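Local coordinates for protein alanine racemase, biosynthetic (Pseudomonas aeruginosa PAO1, PDB 6A2F) that is a two-domain enzyme of the alanine racemase family, joining a TIM-barrel domain to a C-terminal beta domain and holding a pyridoxal phosphate group and bound D-lysine, at residues R75-G81 with L96-Q101; L124-M128 with Q174-F178; C162-R166 with P219-L223; M234-L240 with G318-W324. One frame throughout, in Å; residues are numbered along the deposited sequence.

Contact 1 (R75-G81 with L96-Q101); sequences RILLLEG and LDLVIQ
Asp-97 holds strand 75-78 through both its backbone and its carboxylate. Its N donates to Ile-76 O at 2.8 Å, and its O receives Leu-78 N at 3.0 Å in a nearly straight bond (171°), which bridges the Leu-77 and Asp-97 backbones. Asp-97 OD2 turns its syn lone pair to Arg-75 NH1, 2.8 Å away, forming a salt bridge in which the guanidinium and carboxylate planes stand almost perpendicular (87°). The arginine starts with CG trans to its own N (chi1 -167°), which lays CG and CD beside the carboxylate before the chain bends. Asn-119 and Trp-121 also donate to this buried carboxylate, so it probably stays ionised, while Glu-153 gives Arg-75 NH1 a second acidic partner. In the tight, buried middle, Leu-96 CD2 presses on Ile-76 CB at 3.6 Å, and Leu-78 CD1 touches both Leu-96 CD1 and Leu-98 CD2; the Arg-75 side, by contrast, is partly exposed. Beyond Leu-78, direct backbone hydrogen bonding between the segments gives way to Val-99 CG2 close against Leu-78 O (3.1 Å) and a CA-H...O contact from Gly-81 CA to Val-99 O (3.4 Å). Two near-parallel strands, consecutive in the chain and joined by helix 87-93, make a beta-alpha-beta crossover of the TIM barrel, and the Glu-80 side chain at its C-terminal end lies about 4 Å from a bound D-lysine.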
loop_
_atom_site.group_PDB
_atom_site.type_symbol
_atom_site.label_atom_id
_atom_site.label_comp_id
_atom_site.label_asym_id
_atom_site.label_seq_id
_atom_site.Cartn_x
_atom_site.Cartn_y
_atom_site.Cartn_z
ATOM N N ARG A 75 25.236 -8.976 -12.986
ATOM C CA ARG A 75 25.630 -8.103 -11.889
ATOM C C ARG A 75 24.383 -7.694 -11.086
ATOM O O ARG A 75 23.413 -7.184 -11.647
ATOM C CB ARG A 75 26.351 -6.864 -12.432
ATOM C CG ARG A 75 27.069 -6.042 -11.373
ATOM C CD ARG A 75 27.494 -4.678 -11.895
ATOM N NE ARG A 75 28.731 -4.703 -12.688
ATOM C CZ ARG A 75 29.938 -4.377 -12.227
ATOM N NH1 ARG A 75 30.101 -4.016 -10.957
ATOM N NH2 ARG A 75 30.987 -4.415 -13.036
ATOM N N ILE A 76 24.408 -7.960 -9.782
ATOM C CA ILE A 76 23.333 -7.538 -8.880
ATOM C C ILE A 76 23.902 -6.661 -7.760
ATOM O O ILE A 76 24.733 -7.102 -6.967
ATOM C CB ILE A 76 22.549 -8.734 -8.275
ATOM C CG1 ILE A 76 22.067 -9.702 -9.366
ATOM C CG2 ILE A 76 21.367 -8.230 -7.454
ATOM C CD1 ILE A 76 21.603 -11.048 -8.847
ATOM N N LEU A 77 23.446 -5.416 -7.712
ATOM C CA LEU A 77 23.892 -4.451 -6.716
ATOM C C LEU A 77 22.904 -4.338 -5.559
ATOM O O LEU A 77 21.722 -4.106 -5.772
ATOM C CB LEU A 77 24.071 -3.083 -7.375
ATOM C CG LEU A 77 24.325 -1.875 -6.472
ATOM C CD1 LEU A 77 25.658 -2.013 -5.758
ATOM C CD2 LEU A 77 24.277 -0.595 -7.292
ATOM N N LEU A 78 23.401 -4.521 -4.338
ATOM C CA LEU A 78 22.638 -4.194 -3.137
ATOM C C LEU A 78 22.828 -2.706 -2.856
ATOM O O LEU A 78 23.909 -2.283 -2.442
ATOM C CB LEU A 78 23.127 -5.006 -1.936
ATOM C CG LEU A 78 23.019 -6.533 -1.900
ATOM C CD1 LEU A 78 23.851 -7.074 -0.742
ATOM C CD2 LEU A 78 21.574 -6.994 -1.783
ATOM N N LEU A 79 21.783 -1.917 -3.093
ATOM C CA LEU A 79 21.859 -0.459 -2.971
ATOM C C LEU A 79 22.186 0.023 -1.556
ATOM O O LEU A 79 22.894 1.010 -1.386
ATOM C CB LEU A 79 20.567 0.198 -3.471
ATOM C CG LEU A 79 20.290 0.103 -4.975
ATOM C CD1 LEU A 79 18.834 0.416 -5.283
ATOM C CD2 LEU A 79 21.221 1.001 -5.777
ATOM N N GLU A 80 21.667 -0.681 -0.552
ATOM C CA GLU A 80 21.890 -0.316 0.846
ATOM C C GLU A 80 22.942 -1.205 1.506
ATOM O O GLU A 80 23.203 -1.076 2.703
ATOM C CB GLU A 80 20.580 -0.385 1.638
ATOM C CG GLU A 80 19.501 0.575 1.157
ATOM C CD GLU A 80 18.146 0.290 1.785
ATOM O OE1 GLU A 80 18.103 -0.049 2.994
ATOM O OE2 GLU A 80 17.123 0.407 1.068
ATOM N N GLY A 81 23.542 -2.099 0.721
ATOM C CA GLY A 81 24.482 -3.088 1.237
ATOM C C GLY A 81 23.812 -4.112 2.138
ATOM O O GLY A 81 22.587 -4.278 2.110
ATOM N N LEU A 96 27.151 -11.021 -5.194
ATOM C CA LEU A 96 26.514 -9.711 -5.243
ATOM C C LEU A 96 27.512 -8.574 -5.101
ATOM O O LEU A 96 28.576 -8.736 -4.494
ATOM C CB LEU A 96 25.452 -9.593 -4.147
ATOM C CG LEU A 96 24.337 -10.643 -4.096
ATOM C CD1 LEU A 96 23.423 -10.357 -2.921
ATOM C CD2 LEU A 96 23.547 -10.689 -5.393
ATOM N N ASP A 97 27.159 -7.428 -5.682
ATOM C CA ASP A 97 27.900 -6.194 -5.470
ATOM C C ASP A 97 27.468 -5.591 -4.148
ATOM O O ASP A 97 26.273 -5.384 -3.912
ATOM C CB ASP A 97 27.640 -5.194 -6.593
ATOM C CG ASP A 97 28.423 -5.501 -7.848
ATOM O OD1 ASP A 97 28.829 -6.667 -8.056
ATOM O OD2 ASP A 97 28.634 -4.556 -8.636
ATOM N N LEU A 98 28.439 -5.309 -3.291
ATOM C CA LEU A 98 28.148 -4.757 -1.981
ATOM C C LEU A 98 28.266 -3.240 -1.973
ATOM O O LEU A 98 29.018 -2.656 -2.759
ATOM C CB LEU A 98 29.067 -5.364 -0.920
ATOM C CG LEU A 98 29.080 -6.890 -0.781
ATOM C CD1 LEU A 98 30.058 -7.295 0.309
ATOM C CD2 LEU A 98 27.689 -7.450 -0.505
ATOM N N VAL A 99 27.488 -2.619 -1.090
ATOM C CA VAL A 99 27.619 -1.209 -0.770
ATOM C C VAL A 99 28.096 -1.073 0.679
ATOM O O VAL A 99 27.640 -1.806 1.565
ATOM C CB VAL A 99 26.290 -0.443 -1.002
ATOM C CG1 VAL A 99 26.212 0.818 -0.159
ATOM C CG2 VAL A 99 26.124 -0.092 -2.473
ATOM N N ILE A 100 29.039 -0.155 0.899
ATOM C CA ILE A 100 29.421 0.272 2.247
ATOM C C ILE A 100 29.122 1.770 2.429
ATOM O O ILE A 100 29.654 2.606 1.701
ATOM C CB ILE A 100 30.898 -0.058 2.569
ATOM C CG1 ILE A 100 31.126 -1.573 2.535
ATOM C CG2 ILE A 100 31.285 0.507 3.930
ATOM C CD1 ILE A 100 32.580 -1.992 2.560
ATOM N N GLN A 101 28.264 2.077 3.406
ATOM C CA GLN A 101 27.737 3.431 3.649
ATOM C C GLN A 101 28.196 4.028 4.962
ATOM O O GLN A 101 28.191 5.245 5.118
ATOM C CB GLN A 101 26.217 3.403 3.746
ATOM C CG GLN A 101 25.500 2.852 2.544
ATOM C CD GLN A 101 24.107 2.367 2.880
ATOM O OE1 GLN A 101 23.795 2.053 4.032
ATOM N NE2 GLN A 101 23.260 2.293 1.867
HETATM O O HOH W 1 27.061 -8.736 -8.722
#

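Contact 2 (L124-M128 with Q174-F178); sequences LDSGM and QLESF
Gln-174 opens the helical side of the contact by reaching Ser-126 in the loop after strand 118-123. Its CG lies beside its own N (chi1 -74°) and the chain then runs extended, which brings NE2 to the Ser-126 hydroxyl. NE2 donates to Ser-126 OG at 3.0 Å with an N-H...O angle of 150°, the hydroxyl sitting somewhat out of the amide plane. The serine meets it by holding OG in the crowded position between its N and carbonyl carbon (chi1 60°). Along the same side chain, CG of Gln-174 comes to 3.0 Å from Ser-126 O, and the CA-H of Gln-174 points to that same carbonyl oxygen. The other end of the amide is held too, OE1 accepting from Ala-161 N, the stronger tie; NE2 itself adds a weak bond to His-159 O. One helical turn later, Ser-177 lays its OG against a methyl group, 3.5 Å from Leu-124 CD2. That methyl also reaches the next residue, standing 3.7 Å from Phe-178 CA, while the Phe-178 side chain packs onto Leu-156, Ser-158 and Met-205. Within the loop, Asp-125 OD1 accepts from Gly-127 N in an Asx turn, and its OD2 pairs with Arg-244 of the second subunit. Ser-126 OG is also hydrogen-bonded to Ser-158 OG. With both ends of the amide bonded, the rotation of Gln-174 is fixed, and one side chain ties helix 169-179 to the loops after the neighbouring barrel strands 118-123 and 151-157.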
loop_
_atom_site.group_PDB
_atom_site.type_symbol
_atom_site.label_atom_id
_atom_site.label_comp_id
_atom_site.label_asym_id
_atom_site.label_seq_id
_atom_site.Cartn_x
_atom_site.Cartn_y
_atom_site.Cartn_z
ATOM N N LEU A 124 29.052 7.735 -1.022
ATOM C CA LEU A 124 29.232 9.106 -0.588
ATOM C C LEU A 124 27.885 9.726 -0.246
ATOM O O LEU A 124 26.930 9.641 -1.027
ATOM C CB LEU A 124 29.907 9.922 -1.696
ATOM C CG LEU A 124 29.975 11.443 -1.533
ATOM C CD1 LEU A 124 30.965 11.837 -0.445
ATOM C CD2 LEU A 124 30.333 12.088 -2.860
ATOM N N ASP A 125 27.840 10.439 0.869
ATOM C CA ASP A 125 26.658 11.193 1.210
ATOM C C ASP A 125 27.033 12.570 0.681
ATOM O O ASP A 125 27.897 13.236 1.233
ATOM C CB ASP A 125 26.445 11.240 2.717
ATOM C CG ASP A 125 25.343 12.202 3.122
ATOM O OD1 ASP A 125 24.597 12.668 2.249
ATOM O OD2 ASP A 125 25.226 12.492 4.322
ATOM N N SER A 126 26.392 12.985 -0.400
ATOM C CA SER A 126 26.691 14.269 -1.027
ATOM C C SER A 126 25.700 15.398 -0.750
ATOM O O SER A 126 25.818 16.471 -1.322
ATOM C CB SER A 126 26.898 14.098 -2.530
ATOM O OG SER A 126 25.752 13.573 -3.152
ATOM N N GLY A 127 24.757 15.176 0.153
ATOM C CA GLY A 127 23.764 16.188 0.458
ATOM C C GLY A 127 22.395 15.643 0.805
ATOM O O GLY A 127 21.565 16.363 1.329
ATOM N N MET A 128 22.164 14.362 0.530
ATOM C CA MET A 128 20.919 13.682 0.900
ATOM C C MET A 128 20.804 13.606 2.424
ATOM O O MET A 128 19.726 13.725 2.990
ATOM C CB MET A 128 20.865 12.281 0.312
ATOM C CG MET A 128 19.986 12.139 -0.914
ATOM S SD MET A 128 18.236 12.001 -0.527
ATOM C CE MET A 128 17.738 10.814 -1.751
ATOM N N GLN A 174 26.039 18.597 -4.889
ATOM C CA GLN A 174 26.186 17.140 -4.819
ATOM C C GLN A 174 27.134 16.627 -5.894
ATOM O O GLN A 174 27.927 15.717 -5.652
ATOM C CB GLN A 174 24.824 16.446 -4.931
ATOM C CG GLN A 174 23.973 16.547 -3.676
ATOM C CD GLN A 174 22.752 15.652 -3.721
ATOM O OE1 GLN A 174 21.686 16.056 -4.185
ATOM N NE2 GLN A 174 22.900 14.429 -3.224
ATOM N N LEU A 175 27.050 17.238 -7.073
ATOM C CA LEU A 175 27.884 16.884 -8.217
ATOM C C LEU A 175 29.345 17.264 -7.955
ATOM O O LEU A 175 30.258 16.485 -8.249
ATOM C CB LEU A 175 27.333 17.562 -9.480
ATOM C CG LEU A 175 27.664 17.147 -10.924
ATOM C CD1 LEU A 175 28.355 18.274 -11.675
ATOM C CD2 LEU A 175 28.439 15.838 -11.055
ATOM N N GLU A 176 29.550 18.449 -7.377
ATOM C CA GLU A 176 30.885 18.927 -7.015
ATOM C C GLU A 176 31.523 18.068 -5.931
ATOM O O GLU A 176 32.725 17.796 -5.982
ATOM C CB GLU A 176 30.845 20.397 -6.582
ATOM C CG GLU A 176 30.855 21.383 -7.742
ATOM C CD GLU A 176 30.500 22.803 -7.326
ATOM O OE1 GLU A 176 30.694 23.159 -6.138
ATOM O OE2 GLU A 176 30.022 23.567 -8.192
ATOM N N SER A 177 30.714 17.647 -4.959
ATOM C CA SER A 177 31.159 16.735 -3.908
ATOM C C SER A 177 31.650 15.412 -4.505
ATOM O O SER A 177 32.739 14.943 -4.172
ATOM C CB SER A 177 30.027 16.481 -2.910
ATOM O OG SER A 177 30.384 15.475 -1.975
ATOM N N PHE A 178 30.838 14.835 -5.390
ATOM C CA PHE A 178 31.161 13.601 -6.103
ATOM C C PHE A 178 32.457 13.750 -6.900
ATOM O O PHE A 178 33.369 12.935 -6.754
ATOM C CB PHE A 178 29.995 13.207 -7.026
ATOM C CG PHE A 178 30.097 11.813 -7.598
ATOM C CD1 PHE A 178 30.878 11.555 -8.724
ATOM C CD2 PHE A 178 29.388 10.761 -7.025
ATOM C CE1 PHE A 178 30.966 10.275 -9.254
ATOM C CE2 PHE A 178 29.468 9.480 -7.552
ATOM C CZ PHE A 178 30.256 9.237 -8.669
#

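Contact 3 (C162-R166 with P219-L223); sequences CADER and PLADL
Ala-221 N donates to Asp-164 O at 2.9 Å, the one backbone bond between the loops, and it lands just where a type I turn from Cys-162 to Glu-165 brings Asp-164 forward, its CA 4.4 Å from Leu-220 CA. The contact thus joins the loop between strand 151-157 and helix 169-179 to the loop leading from strand 207-208 toward strand 234-246. Asp-164 CB lies 3.3 Å from Pro-219 O, and Ala-221 CB sits against Asp-164 O at 3.4 Å. On the more covered flank, a methyl of Leu-220 approaches the Ala-163 carbonyl loosely, and Pro-219 and Ala-163 both continue onto helix 194-199. The charged part lies farther out. Arg-166 folds at its second and third torsions (chi2 67°, chi3 75°), and the hooked chain swings the side of its guanidinium group onto Asp-222. NE and NH1 both grip a single oxygen, Asp-222 OD2, which lies 2.8 Å from NE and 2.7 Å from NH1. That oxygen sits in the guanidinium plane, while the carboxylate plane is tilted 35° against it. NE uses the syn lone pair; NH1 comes from the anti side, out of the carboxylate plane. The grip is side-on, through NE and one NH, and both donors converge on one oxygen instead of one on each. Both residues are exposed, so water probably screens the ion pair; the backbone bond would add a link that does not rely on it.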
loop_
_atom_site.group_PDB
_atom_site.type_symbol
_atom_site.label_atom_id
_atom_site.label_comp_id
_atom_site.label_asym_id
_atom_site.label_seq_id
_atom_site.Cartn_x
_atom_site.Cartn_y
_atom_site.Cartn_z
ATOM N N CYS A 162 17.408 16.235 -5.330
ATOM C CA CYS A 162 16.507 17.168 -6.008
ATOM C C CYS A 162 16.690 17.195 -7.524
ATOM O O CYS A 162 16.316 18.175 -8.178
ATOM C CB CYS A 162 16.685 18.590 -5.462
ATOM S SG CYS A 162 16.632 18.767 -3.668
ATOM N N ALA A 163 17.250 16.127 -8.083
ATOM C CA ALA A 163 17.425 16.031 -9.531
ATOM C C ALA A 163 16.093 16.109 -10.293
ATOM O O ALA A 163 16.082 16.309 -11.508
ATOM C CB ALA A 163 18.186 14.763 -9.894
ATOM N N ASP A 164 14.978 15.960 -9.572
ATOM C CA ASP A 164 13.637 16.058 -10.162
ATOM C C ASP A 164 13.293 17.492 -10.586
ATOM O O ASP A 164 12.462 17.703 -11.471
ATOM C CB ASP A 164 12.575 15.519 -9.192
ATOM C CG ASP A 164 12.404 16.393 -7.957
ATOM O OD1 ASP A 164 13.402 16.650 -7.250
ATOM O OD2 ASP A 164 11.264 16.820 -7.687
ATOM N N GLU A 165 13.936 18.465 -9.940
ATOM C CA GLU A 165 13.735 19.886 -10.235
ATOM C C GLU A 165 14.712 20.377 -11.301
ATOM O O GLU A 165 15.739 19.742 -11.550
ATOM C CB GLU A 165 13.842 20.715 -8.953
ATOM C CG GLU A 165 12.553 20.725 -8.144
ATOM C CD GLU A 165 12.780 20.971 -6.666
ATOM O OE1 GLU A 165 12.645 22.136 -6.239
ATOM O OE2 GLU A 165 13.092 20.003 -5.935
ATOM N N ARG A 166 14.387 21.507 -11.927
ATOM C CA ARG A 166 15.125 21.969 -13.104
ATOM C C ARG A 166 16.593 22.299 -12.827
ATOM O O ARG A 166 17.482 21.698 -13.439
ATOM C CB ARG A 166 14.407 23.133 -13.798
ATOM C CG ARG A 166 14.894 23.407 -15.217
ATOM C CD ARG A 166 14.565 22.269 -16.182
ATOM N NE ARG A 166 13.149 22.248 -16.554
ATOM C CZ ARG A 166 12.627 22.907 -17.587
ATOM N NH1 ARG A 166 11.327 22.822 -17.835
ATOM N NH2 ARG A 166 13.396 23.651 -18.379
ATOM N N PRO A 219 10.173 10.926 -13.777
ATOM C CA PRO A 219 10.984 11.288 -12.611
ATOM C C PRO A 219 11.087 12.802 -12.397
ATOM O O PRO A 219 11.620 13.238 -11.382
ATOM C CB PRO A 219 12.358 10.742 -12.975
ATOM C CG PRO A 219 12.410 10.831 -14.465
ATOM C CD PRO A 219 11.008 10.579 -14.944
ATOM N N LEU A 220 10.585 13.586 -13.349
ATOM C CA LEU A 220 10.785 15.036 -13.349
ATOM C C LEU A 220 9.544 15.806 -12.911
ATOM O O LEU A 220 8.416 15.366 -13.132
ATOM C CB LEU A 220 11.239 15.515 -14.733
ATOM C CG LEU A 220 12.409 14.786 -15.405
ATOM C CD1 LEU A 220 12.569 15.266 -16.840
ATOM C CD2 LEU A 220 13.708 14.970 -14.630
ATOM N N ALA A 221 9.776 16.966 -12.303
ATOM C CA ALA A 221 8.709 17.801 -11.761
ATOM C C ALA A 221 7.908 18.534 -12.836
ATOM O O ALA A 221 6.688 18.675 -12.710
ATOM C CB ALA A 221 9.275 18.793 -10.749
ATOM N N ASP A 222 8.584 18.991 -13.887
ATOM C CA ASP A 222 7.929 19.840 -14.893
ATOM C C ASP A 222 7.890 19.302 -16.342
ATOM O O ASP A 222 7.510 20.022 -17.267
ATOM C CB ASP A 222 8.454 21.288 -14.828
ATOM C CG ASP A 222 9.952 21.359 -14.630
ATOM O OD1 ASP A 222 10.406 21.349 -13.461
ATOM O OD2 ASP A 222 10.672 21.439 -15.649
ATOM N N LEU A 223 8.265 18.041 -16.528
ATOM C CA LEU A 223 8.011 17.339 -17.789
ATOM C C LEU A 223 7.272 16.030 -17.501
ATOM O O LEU A 223 7.501 15.399 -16.467
ATOM C CB LEU A 223 9.313 17.080 -18.563
ATOM C CG LEU A 223 9.970 18.239 -19.334
ATOM C CD1 LEU A 223 11.393 17.886 -19.741
ATOM C CD2 LEU A 223 9.165 18.648 -20.561
#

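Contact 4 (M234-L240 with G318-W324); sequences MSLGAQL and GDPVELW
Trp-324 and Met-234 meet because their first torsions send them to the same place: Trp-324 holds CG between its N and carbonyl carbon (chi1 58°), and Met-234 holds CG trans to its N (chi1 -166°). The sulfur arrives at the indole edge, and Trp-324 NE1 makes a weak hydrogen bond to Met-234 SD at 3.5 Å, a Met-aromatic contact. Leu-236 approaches differently, over a face: its CD2 lies 3.8 Å from the centroid of the six-membered ring in a CH-pi contact, and it also touches Leu-323 CB. These groups lie at one end of an antiparallel pairing within the sheet of the C-terminal beta domain. A beta bulge interrupts it, Leu-236 N donating to Trp-324 O at 2.8 Å while Leu-236 O receives Leu-323 N at 2.9 Å. Beyond the bulge, Ala-238 and Val-321 form a hydrogen-bonded pair, with Ala-238 N 2.7 Å from Val-321 O; in the return bond Val-321 N stands above the Ala-238 carbonyl plane. Leu-240 CD2 packs on Val-321 CG2 at 4.0 Å, and Ala-238 CB on Leu-323 CD2. On the other side of the sheet, a water links Ser-235 OG to Glu-322 OE2, whose other oxygen accepts from Gly-327 N and Leu-328 N.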
loop_
_atom_site.group_PDB
_atom_site.type_symbol
_atom_site.label_atom_id
_atom_site.label_comp_id
_atom_site.label_asym_id
_atom_site.label_seq_id
_atom_site.Cartn_x
_atom_site.Cartn_y
_atom_site.Cartn_z
ATOM N N MET A 234 2.237 -0.043 -16.308
ATOM C CA MET A 234 1.105 -0.586 -15.560
ATOM C C MET A 234 -0.226 0.051 -15.940
ATOM O O MET A 234 -0.348 1.273 -16.015
ATOM C CB MET A 234 1.319 -0.463 -14.046
ATOM C CG MET A 234 0.346 -1.311 -13.231
ATOM S SD MET A 234 0.176 -0.854 -11.490
ATOM C CE MET A 234 1.736 -1.434 -10.828
ATOM N N SER A 235 -1.219 -0.802 -16.165
ATOM C CA SER A 235 -2.585 -0.363 -16.373
ATOM C C SER A 235 -3.463 -0.996 -15.299
ATOM O O SER A 235 -3.646 -2.213 -15.276
ATOM C CB SER A 235 -3.062 -0.753 -17.773
ATOM O OG SER A 235 -4.066 0.132 -18.224
ATOM N N LEU A 236 -3.971 -0.172 -14.387
ATOM C CA LEU A 236 -4.867 -0.654 -13.340
ATOM C C LEU A 236 -6.311 -0.446 -13.782
ATOM O O LEU A 236 -6.791 0.687 -13.863
ATOM C CB LEU A 236 -4.578 0.036 -11.999
ATOM C CG LEU A 236 -5.323 -0.473 -10.754
ATOM C CD1 LEU A 236 -4.958 -1.917 -10.437
ATOM C CD2 LEU A 236 -5.069 0.421 -9.547
ATOM N N GLY A 237 -6.985 -1.548 -14.097
ATOM C CA GLY A 237 -8.353 -1.503 -14.600
ATOM C C GLY A 237 -9.354 -2.133 -13.650
ATOM O O GLY A 237 -9.098 -3.195 -13.077
ATOM N N ALA A 238 -10.493 -1.466 -13.481
ATOM C CA ALA A 238 -11.598 -1.995 -12.695
ATOM C C ALA A 238 -12.915 -1.869 -13.461
ATOM O O ALA A 238 -12.916 -1.696 -14.683
ATOM C CB ALA A 238 -11.680 -1.293 -11.347
ATOM N N GLN A 239 -14.030 -1.962 -12.738
ATOM C CA GLN A 239 -15.354 -1.878 -13.343
ATOM C C GLN A 239 -16.349 -1.136 -12.473
ATOM O O GLN A 239 -16.205 -1.085 -11.249
ATOM C CB GLN A 239 -15.906 -3.277 -13.626
ATOM C CG GLN A 239 -15.689 -3.771 -15.046
ATOM C CD GLN A 239 -16.050 -5.234 -15.206
ATOM O OE1 GLN A 239 -17.094 -5.687 -14.722
ATOM N NE2 GLN A 239 -15.182 -5.988 -15.882
ATOM N N LEU A 240 -17.362 -0.567 -13.121
ATOM C CA LEU A 240 -18.539 -0.070 -12.424
ATOM C C LEU A 240 -19.345 -1.267 -11.944
ATOM O O LEU A 240 -19.724 -2.123 -12.743
ATOM C CB LEU A 240 -19.393 0.800 -13.348
ATOM C CG LEU A 240 -18.853 2.150 -13.818
ATOM C CD1 LEU A 240 -19.880 2.788 -14.739
ATOM C CD2 LEU A 240 -18.526 3.073 -12.651
ATOM N N GLY A 318 -20.808 -2.521 -15.303
ATOM C CA GLY A 318 -20.012 -3.447 -16.100
ATOM C C GLY A 318 -18.950 -2.761 -16.942
ATOM O O GLY A 318 -18.015 -3.412 -17.407
ATOM N N ASP A 319 -19.094 -1.449 -17.139
ATOM C CA ASP A 319 -18.149 -0.660 -17.941
ATOM C C ASP A 319 -16.747 -0.628 -17.326
ATOM O O ASP A 319 -16.608 -0.549 -16.104
ATOM C CB ASP A 319 -18.666 0.770 -18.141
ATOM C CG ASP A 319 -19.800 0.861 -19.174
ATOM O OD1 ASP A 319 -20.220 -0.178 -19.734
ATOM O OD2 ASP A 319 -20.277 1.993 -19.416
ATOM N N PRO A 320 -15.702 -0.697 -18.172
ATOM C CA PRO A 320 -14.327 -0.680 -17.675
ATOM C C PRO A 320 -13.942 0.672 -17.083
ATOM O O PRO A 320 -14.331 1.716 -17.612
ATOM C CB PRO A 320 -13.495 -0.969 -18.928
ATOM C CG PRO A 320 -14.354 -0.530 -20.068
ATOM C CD PRO A 320 -15.758 -0.841 -19.640
ATOM N N VAL A 321 -13.192 0.646 -15.986
ATOM C CA VAL A 321 -12.713 1.865 -15.348
ATOM C C VAL A 321 -11.190 1.835 -15.280
ATOM O O VAL A 321 -10.617 0.960 -14.631
ATOM C CB VAL A 321 -13.308 2.043 -13.928
ATOM C CG1 VAL A 321 -12.644 3.202 -13.195
ATOM C CG2 VAL A 321 -14.811 2.261 -13.993
ATOM N N GLU A 322 -10.541 2.780 -15.957
ATOM C CA GLU A 322 -9.085 2.921 -15.859
ATOM C C GLU A 322 -8.698 3.862 -14.713
ATOM O O GLU A 322 -8.995 5.060 -14.754
ATOM C CB GLU A 322 -8.471 3.395 -17.183
ATOM C CG GLU A 322 -6.949 3.435 -17.156
ATOM C CD GLU A 322 -6.322 3.727 -18.508
ATOM O OE1 GLU A 322 -5.397 4.567 -18.564
ATOM O OE2 GLU A 322 -6.745 3.122 -19.516
ATOM N N LEU A 323 -8.053 3.306 -13.687
ATOM C CA LEU A 323 -7.551 4.108 -12.573
ATOM C C LEU A 323 -6.247 4.782 -12.978
ATOM O O LEU A 323 -5.993 5.928 -12.607
ATOM C CB LEU A 323 -7.355 3.265 -11.303
ATOM C CG LEU A 323 -8.539 2.739 -10.473
ATOM C CD1 LEU A 323 -9.674 3.747 -10.322
ATOM C CD2 LEU A 323 -9.063 1.418 -11.014
ATOM N N TRP A 324 -5.418 4.045 -13.716
ATOM C CA TRP A 324 -4.263 4.602 -14.428
ATOM C C TRP A 324 -3.727 3.625 -15.464
ATOM O O TRP A 324 -3.975 2.425 -15.369
ATOM C CB TRP A 324 -3.147 5.056 -13.478
ATOM C CG TRP A 324 -2.582 4.005 -12.554
ATOM C CD1 TRP A 324 -1.718 2.991 -12.877
ATOM C CD2 TRP A 324 -2.806 3.905 -11.143
ATOM N NE1 TRP A 324 -1.408 2.256 -11.755
ATOM C CE2 TRP A 324 -2.061 2.795 -10.678
ATOM C CE3 TRP A 324 -3.569 4.643 -10.228
ATOM C CZ2 TRP A 324 -2.057 2.404 -9.336
ATOM C CZ3 TRP A 324 -3.568 4.250 -8.887
ATOM C CH2 TRP A 324 -2.813 3.140 -8.457
HETATM O O HOH W 2 -4.175 1.510 -20.525
#

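Overall arrangement
Contacts 1 and 2 lie in the N-terminal barrel domain, and contact 3 joins one of its loops to residues 219-223 on the way to strand 234-246, whereas contact 4 lies across the centre of the chain from contacts 1 and 2, its own centre 38 Å and 42 Å from theirs. Contacts 1 and 2 are neighbours, their centres 18 Å apart and their nearest atoms about 6 Å. Contact 3 interleaves with contact 2 along the sequence and comes within about 4 Å of it, atom to atom, without touching. Two contacts reach the ligand region: Glu-80 and Met-128 side chains lie about 4 and 5 Å from a bound D-lysine, and they pack on Asp-303 and Tyr-254 of the second subunit, residue positions that line a D-lysine pocket.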